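PDB 3TJT: superoxide dismutase from Clostridium difficile, which probably catalyses the dismutation of superoxide to hydrogen peroxide and oxygen at a mononuclear metal centre occupied by iron(III). Local coordinates for residues Tyr83-Lys86 with Phe87-Ile91; Gly165-Trp169 with Glu170-Tyr174. All coordinates share one frame; numbering follows the deposited sequence.

Contact 1: Tyr83-Lys86 with Phe87-Ile91; sequences YNHK and FFFDI. With FE (Fe (III) ion), chain B.
His-85 and Phe-89 sit one turn apart near the end of helix 72-90, in the alpha-hairpin domain of an iron/manganese superoxide dismutase. Both carry their rings on the side of the helix that faces the iron, each with CG anti to its own carbonyl carbon (chi1 -75° in His-85). The phenyl lies beside the imidazole: CZ of Phe-89 comes to the histidine edge, close to its plane, and CE2 reaches CB of His-85 at 4.1 Å. The helix bond from Phe-89 N to His-85 O, 2.9 Å long, ties the two residues together. The imidazole is held at two points, with NE2 on the iron at 2.2 Å and ND1 bonded to Gly-81 O a turn earlier, which limits its rotation. Helix 24-46 packs on Phe-89, whose ring meets His-30 edge-to-face. Lys-86 and Asp-90 run side by side, yet the lysine chain bends at chi3 and NZ stays 6.9 Å from Asp-90 OD2, which instead forms a salt bridge with Lys-9. At the helix end, one water donates to Lys-86 O at 2.8 Å and, more weakly, to Asp-90 OD1.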
loop_
_atom_site.group_PDB
_atom_site.type_symbol
_atom_site.label_atom_id
_atom_site.label_comp_id
_atom_site.label_asym_id
_atom_site.label_seq_id
_atom_site.Cartn_x
_atom_site.Cartn_y
_atom_site.Cartn_z
ATOM N N TYR A 83 11.108 -12.241 4.692
ATOM C CA TYR A 83 11.863 -12.767 3.565
ATOM C C TYR A 83 12.177 -11.665 2.557
ATOM O O TYR A 83 13.321 -11.523 2.111
ATOM C CB TYR A 83 11.094 -13.895 2.868
ATOM C CG TYR A 83 11.897 -14.509 1.746
ATOM C CD1 TYR A 83 12.803 -15.527 2.001
ATOM C CD2 TYR A 83 11.771 -14.050 0.441
ATOM C CE1 TYR A 83 13.553 -16.084 0.987
ATOM C CE2 TYR A 83 12.528 -14.598 -0.581
ATOM C CZ TYR A 83 13.411 -15.618 -0.298
ATOM O OH TYR A 83 14.164 -16.169 -1.308
ATOM N N ASN A 84 11.157 -10.891 2.189
ATOM C CA ASN A 84 11.310 -9.891 1.146
ATOM C C ASN A 84 12.330 -8.812 1.526
ATOM O O ASN A 84 13.106 -8.358 0.689
ATOM C CB ASN A 84 9.961 -9.241 0.796
ATOM C CG ASN A 84 9.001 -10.195 0.094
ATOM O OD1 ASN A 84 9.399 -11.249 -0.415
ATOM N ND2 ASN A 84 7.719 -9.819 0.056
ATOM N N HIS A 85 12.316 -8.386 2.783
ATOM C CA HIS A 85 13.223 -7.321 3.194
ATOM C C HIS A 85 14.655 -7.816 3.317
ATOM O O HIS A 85 15.584 -7.118 2.913
ATOM C CB HIS A 85 12.731 -6.641 4.473
ATOM C CG HIS A 85 11.565 -5.743 4.220
ATOM N ND1 HIS A 85 10.269 -6.213 4.156
ATOM C CD2 HIS A 85 11.505 -4.423 3.919
ATOM C CE1 HIS A 85 9.455 -5.210 3.869
ATOM N NE2 HIS A 85 10.181 -4.116 3.716
ATOM N N LYS A 86 14.840 -9.013 3.859
ATOM C CA LYS A 86 16.185 -9.581 3.895
ATOM C C LYS A 86 16.735 -9.622 2.471
ATOM O O LYS A 86 17.870 -9.194 2.215
ATOM C CB LYS A 86 16.198 -10.984 4.513
ATOM C CG LYS A 86 17.623 -11.542 4.647
ATOM C CD LYS A 86 17.650 -13.050 4.881
ATOM C CE LYS A 86 16.893 -13.442 6.120
ATOM N NZ LYS A 86 16.979 -14.912 6.387
ATOM N N PHE A 87 15.920 -10.115 1.545
ATOM C CA PHE A 87 16.295 -10.206 0.137
ATOM C C PHE A 87 16.612 -8.830 -0.451
ATOM O O PHE A 87 17.618 -8.647 -1.141
ATOM C CB PHE A 87 15.159 -10.871 -0.670
ATOM C CG PHE A 87 15.454 -11.005 -2.130
ATOM C CD1 PHE A 87 15.998 -12.179 -2.635
ATOM C CD2 PHE A 87 15.207 -9.962 -3.001
ATOM C CE1 PHE A 87 16.274 -12.304 -3.976
ATOM C CE2 PHE A 87 15.497 -10.081 -4.353
ATOM C CZ PHE A 87 16.031 -11.250 -4.840
ATOM N N PHE A 88 15.742 -7.866 -0.173
ATOM C CA PHE A 88 15.879 -6.517 -0.717
ATOM C C PHE A 88 17.176 -5.826 -0.262
ATOM O O PHE A 88 17.896 -5.243 -1.078
ATOM C CB PHE A 88 14.653 -5.686 -0.317
ATOM C CG PHE A 88 14.626 -4.304 -0.903
ATOM C CD1 PHE A 88 14.673 -4.111 -2.275
ATOM C CD2 PHE A 88 14.519 -3.194 -0.072
ATOM C CE1 PHE A 88 14.631 -2.829 -2.826
ATOM C CE2 PHE A 88 14.481 -1.905 -0.612
ATOM C CZ PHE A 88 14.527 -1.724 -1.985
ATOM N N PHE A 89 17.464 -5.869 1.032
ATOM C CA PHE A 89 18.685 -5.214 1.498
ATOM C C PHE A 89 19.919 -5.934 0.943
ATOM O O PHE A 89 20.920 -5.291 0.642
ATOM C CB PHE A 89 18.702 -5.086 3.019
ATOM C CG PHE A 89 17.561 -4.250 3.559
ATOM C CD1 PHE A 89 17.283 -3.003 3.001
ATOM C CD2 PHE A 89 16.770 -4.707 4.597
ATOM C CE1 PHE A 89 16.226 -2.228 3.479
ATOM C CE2 PHE A 89 15.715 -3.931 5.088
ATOM C CZ PHE A 89 15.444 -2.697 4.524
ATOM N N ASP A 90 19.821 -7.251 0.754
ATOM C CA ASP A 90 20.929 -8.011 0.153
ATOM C C ASP A 90 21.156 -7.705 -1.329
ATOM O O ASP A 90 22.269 -7.873 -1.847
ATOM C CB ASP A 90 20.719 -9.525 0.338
ATOM C CG ASP A 90 21.151 -10.018 1.703
ATOM O OD1 ASP A 90 21.793 -9.253 2.455
ATOM O OD2 ASP A 90 20.840 -11.184 2.030
ATOM N N ILE A 91 20.115 -7.251 -2.022
ATOM C CA ILE A 91 20.199 -7.072 -3.466
ATOM C C ILE A 91 20.632 -5.645 -3.841
ATOM O O ILE A 91 20.667 -5.275 -5.014
ATOM C CB ILE A 91 18.876 -7.469 -4.178
ATOM C CG1 ILE A 91 19.144 -7.923 -5.616
ATOM C CG2 ILE A 91 17.859 -6.323 -4.158
ATOM C CD1 ILE A 91 20.139 -9.080 -5.702
HETATM FE FE FE B . 9.449 -2.295 2.652
HETATM O O HOH W 1 19.703 -8.369 4.149
HETATM O O HOH W 2 7.655 -3.384 1.893
#

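Contact 2: Gly165-Trp169 with Glu170-Tyr174; sequences GLDVW and EHAYY. With FE (Fe (III) ion), chain B.
Asp-167 and His-171 meet at the iron, where strand 161-167 gives way to the loop before helix 174-177. The aspartate carboxylate, its CG anti to the backbone N (chi1 -171°), crosses the imidazole at about a right angle. Its OD2 binds the iron at 1.9 Å, while NE2 of His-171 binds at 2.2 Å. The other oxygen, OD1, accepts the backbone N-H of Trp-169 at 3.0 Å from the anti side, about 33° out of the carboxylate plane, closing an Asx turn that ties the carboxylate to the chain just after the strand. CB of Ala-172 packs 3.9 Å from Asp-167 CG. Val-168 brings its carbonyl oxygen to the edge of the Tyr-173 ring, 3.4 Å from CE2. Trp-169 then does most of the side-chain packing: its CB lies over one face of the His-171 imidazole in a CH-pi contact, 3.8 Å from the ring centroid, and the indole slants past the same histidine, CE3 being 3.3 Å from CE1. The metal-bound water lies over one face of the indole, offset toward its rim. In the backbone, Ala-172 N donates to Trp-169 O at 3.0 Å, approaching from above the carbonyl plane. ND1 of His-171 bonds OE2 of Glu-170 of the second subunit, and the reciprocal bond joins Glu-170 here to His-171 there, a double bridge across the dimer interface next to the two metal sites. Within the chain, Val-168 pairs by backbone with Gly-132, at the start of the central strand 132-138; Ala-172 rests on His-30 of helix 24-46 and on Tyr-184 of helix 181-188, while Trp-169 lies against Tyr-38 of helix 24-46.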
loop_
_atom_site.group_PDB
_atom_site.type_symbol
_atom_site.label_atom_id
_atom_site.label_comp_id
_atom_site.label_asym_id
_atom_site.label_seq_id
_atom_site.Cartn_x
_atom_site.Cartn_y
_atom_site.Cartn_z
ATOM N N GLY A 165 14.638 -7.721 -6.936
ATOM C CA GLY A 165 13.294 -7.291 -6.586
ATOM C C GLY A 165 13.333 -5.896 -6.004
ATOM O O GLY A 165 14.310 -5.543 -5.347
ATOM N N LEU A 166 12.277 -5.118 -6.248
ATOM C CA LEU A 166 12.195 -3.724 -5.803
ATOM C C LEU A 166 10.927 -3.497 -4.990
ATOM O O LEU A 166 9.812 -3.774 -5.451
ATOM C CB LEU A 166 12.208 -2.780 -7.010
ATOM C CG LEU A 166 12.008 -1.278 -6.732
ATOM C CD1 LEU A 166 13.065 -0.746 -5.762
ATOM C CD2 LEU A 166 12.005 -0.497 -8.047
ATOM N N ASP A 167 11.117 -2.991 -3.780
ATOM C CA ASP A 167 10.033 -2.630 -2.870
ATOM C C ASP A 167 9.399 -1.326 -3.346
ATOM O O ASP A 167 10.068 -0.298 -3.402
ATOM C CB ASP A 167 10.628 -2.461 -1.467
ATOM C CG ASP A 167 9.586 -2.287 -0.383
ATOM O OD1 ASP A 167 8.379 -2.156 -0.694
ATOM O OD2 ASP A 167 9.972 -2.290 0.811
ATOM N N VAL A 168 8.114 -1.357 -3.703
ATOM C CA VAL A 168 7.429 -0.111 -4.064
ATOM C C VAL A 168 6.289 0.257 -3.115
ATOM O O VAL A 168 5.404 1.036 -3.476
ATOM C CB VAL A 168 6.954 -0.056 -5.553
ATOM C CG1 VAL A 168 8.151 -0.007 -6.500
ATOM C CG2 VAL A 168 6.041 -1.232 -5.893
ATOM N N TRP A 169 6.318 -0.291 -1.905
ATOM C CA TRP A 169 5.506 0.249 -0.816
ATOM C C TRP A 169 5.932 1.701 -0.673
ATOM O O TRP A 169 7.109 2.032 -0.871
ATOM C CB TRP A 169 5.793 -0.465 0.498
ATOM C CG TRP A 169 5.147 -1.819 0.659
ATOM C CD1 TRP A 169 5.292 -2.909 -0.161
ATOM C CD2 TRP A 169 4.283 -2.229 1.723
ATOM N NE1 TRP A 169 4.562 -3.969 0.332
ATOM C CE2 TRP A 169 3.943 -3.582 1.492
ATOM C CE3 TRP A 169 3.769 -1.589 2.856
ATOM C CZ2 TRP A 169 3.104 -4.300 2.349
ATOM C CZ3 TRP A 169 2.936 -2.308 3.719
ATOM C CH2 TRP A 169 2.612 -3.650 3.456
ATOM N N GLU A 170 5.001 2.570 -0.307
ATOM C CA GLU A 170 5.360 3.975 -0.176
ATOM C C GLU A 170 6.398 4.237 0.923
ATOM O O GLU A 170 7.174 5.190 0.811
ATOM C CB GLU A 170 4.098 4.840 -0.029
ATOM C CG GLU A 170 3.351 4.949 -1.357
ATOM C CD GLU A 170 1.963 5.573 -1.238
ATOM O OE1 GLU A 170 1.301 5.395 -0.190
ATOM O OE2 GLU A 170 1.556 6.235 -2.209
ATOM N N HIS A 171 6.449 3.404 1.958
ATOM C CA HIS A 171 7.474 3.626 2.986
ATOM C C HIS A 171 8.885 3.550 2.409
ATOM O O HIS A 171 9.829 4.100 2.980
ATOM C CB HIS A 171 7.317 2.733 4.232
ATOM C CG HIS A 171 7.457 1.261 3.968
ATOM N ND1 HIS A 171 6.446 0.363 4.240
ATOM C CD2 HIS A 171 8.488 0.531 3.480
ATOM C CE1 HIS A 171 6.851 -0.859 3.928
ATOM N NE2 HIS A 171 8.083 -0.781 3.459
ATOM N N ALA A 172 9.031 2.894 1.267
ATOM C CA ALA A 172 10.363 2.678 0.711
ATOM C C ALA A 172 10.915 3.904 0.009
ATOM O O ALA A 172 12.120 3.979 -0.252
ATOM C CB ALA A 172 10.369 1.486 -0.249
ATOM N N TYR A 173 10.046 4.859 -0.316
ATOM C CA TYR A 173 10.475 5.987 -1.125
ATOM C C TYR A 173 9.862 7.348 -0.788
ATOM O O TYR A 173 10.277 8.351 -1.362
ATOM C CB TYR A 173 10.271 5.707 -2.621
ATOM C CG TYR A 173 8.827 5.534 -3.089
ATOM C CD1 TYR A 173 8.036 6.637 -3.422
ATOM C CD2 TYR A 173 8.276 4.264 -3.238
ATOM C CE1 TYR A 173 6.711 6.467 -3.891
ATOM C CE2 TYR A 173 6.957 4.089 -3.697
ATOM C CZ TYR A 173 6.188 5.186 -4.017
ATOM O OH TYR A 173 4.893 5.001 -4.472
ATOM N N TYR A 174 8.895 7.395 0.125
ATOM C CA TYR A 174 8.140 8.637 0.298
ATOM C C TYR A 174 8.960 9.799 0.890
ATOM O O TYR A 174 8.775 10.954 0.499
ATOM C CB TYR A 174 6.826 8.418 1.076
ATOM C CG TYR A 174 5.739 9.324 0.542
ATOM C CD1 TYR A 174 5.111 9.043 -0.665
ATOM C CD2 TYR A 174 5.377 10.484 1.215
ATOM C CE1 TYR A 174 4.130 9.883 -1.185
ATOM C CE2 TYR A 174 4.392 11.341 0.700
ATOM C CZ TYR A 174 3.784 11.033 -0.498
ATOM O OH TYR A 174 2.822 11.865 -1.015
HETATM FE FE FE B . 9.449 -2.295 2.652
HETATM O O HOH W 2 7.655 -3.384 1.893
#

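In the fold
Contact 1 belongs to the helical hairpin and contact 2 to the C-terminal domain, and the iron lies where they meet. Residues 83-91 supply one ligand and 165-174 supply two; His-30 and a water complete the set of five. The ligand atoms His-85 NE2 and Asp-167 OD2 are 3.4 Å apart, and the centres of the two contacts lie about 12 Å from each other. Away from the metal, helix 72-90 leans directly on strand 161-167: Phe-88 CD1 is 3.4 Å from Gly-165 O, and Phe-87 CE2 is 3.6 Å from Gly-165 N. The two domains are thus joined by aromatic packing as well as by shared coordination.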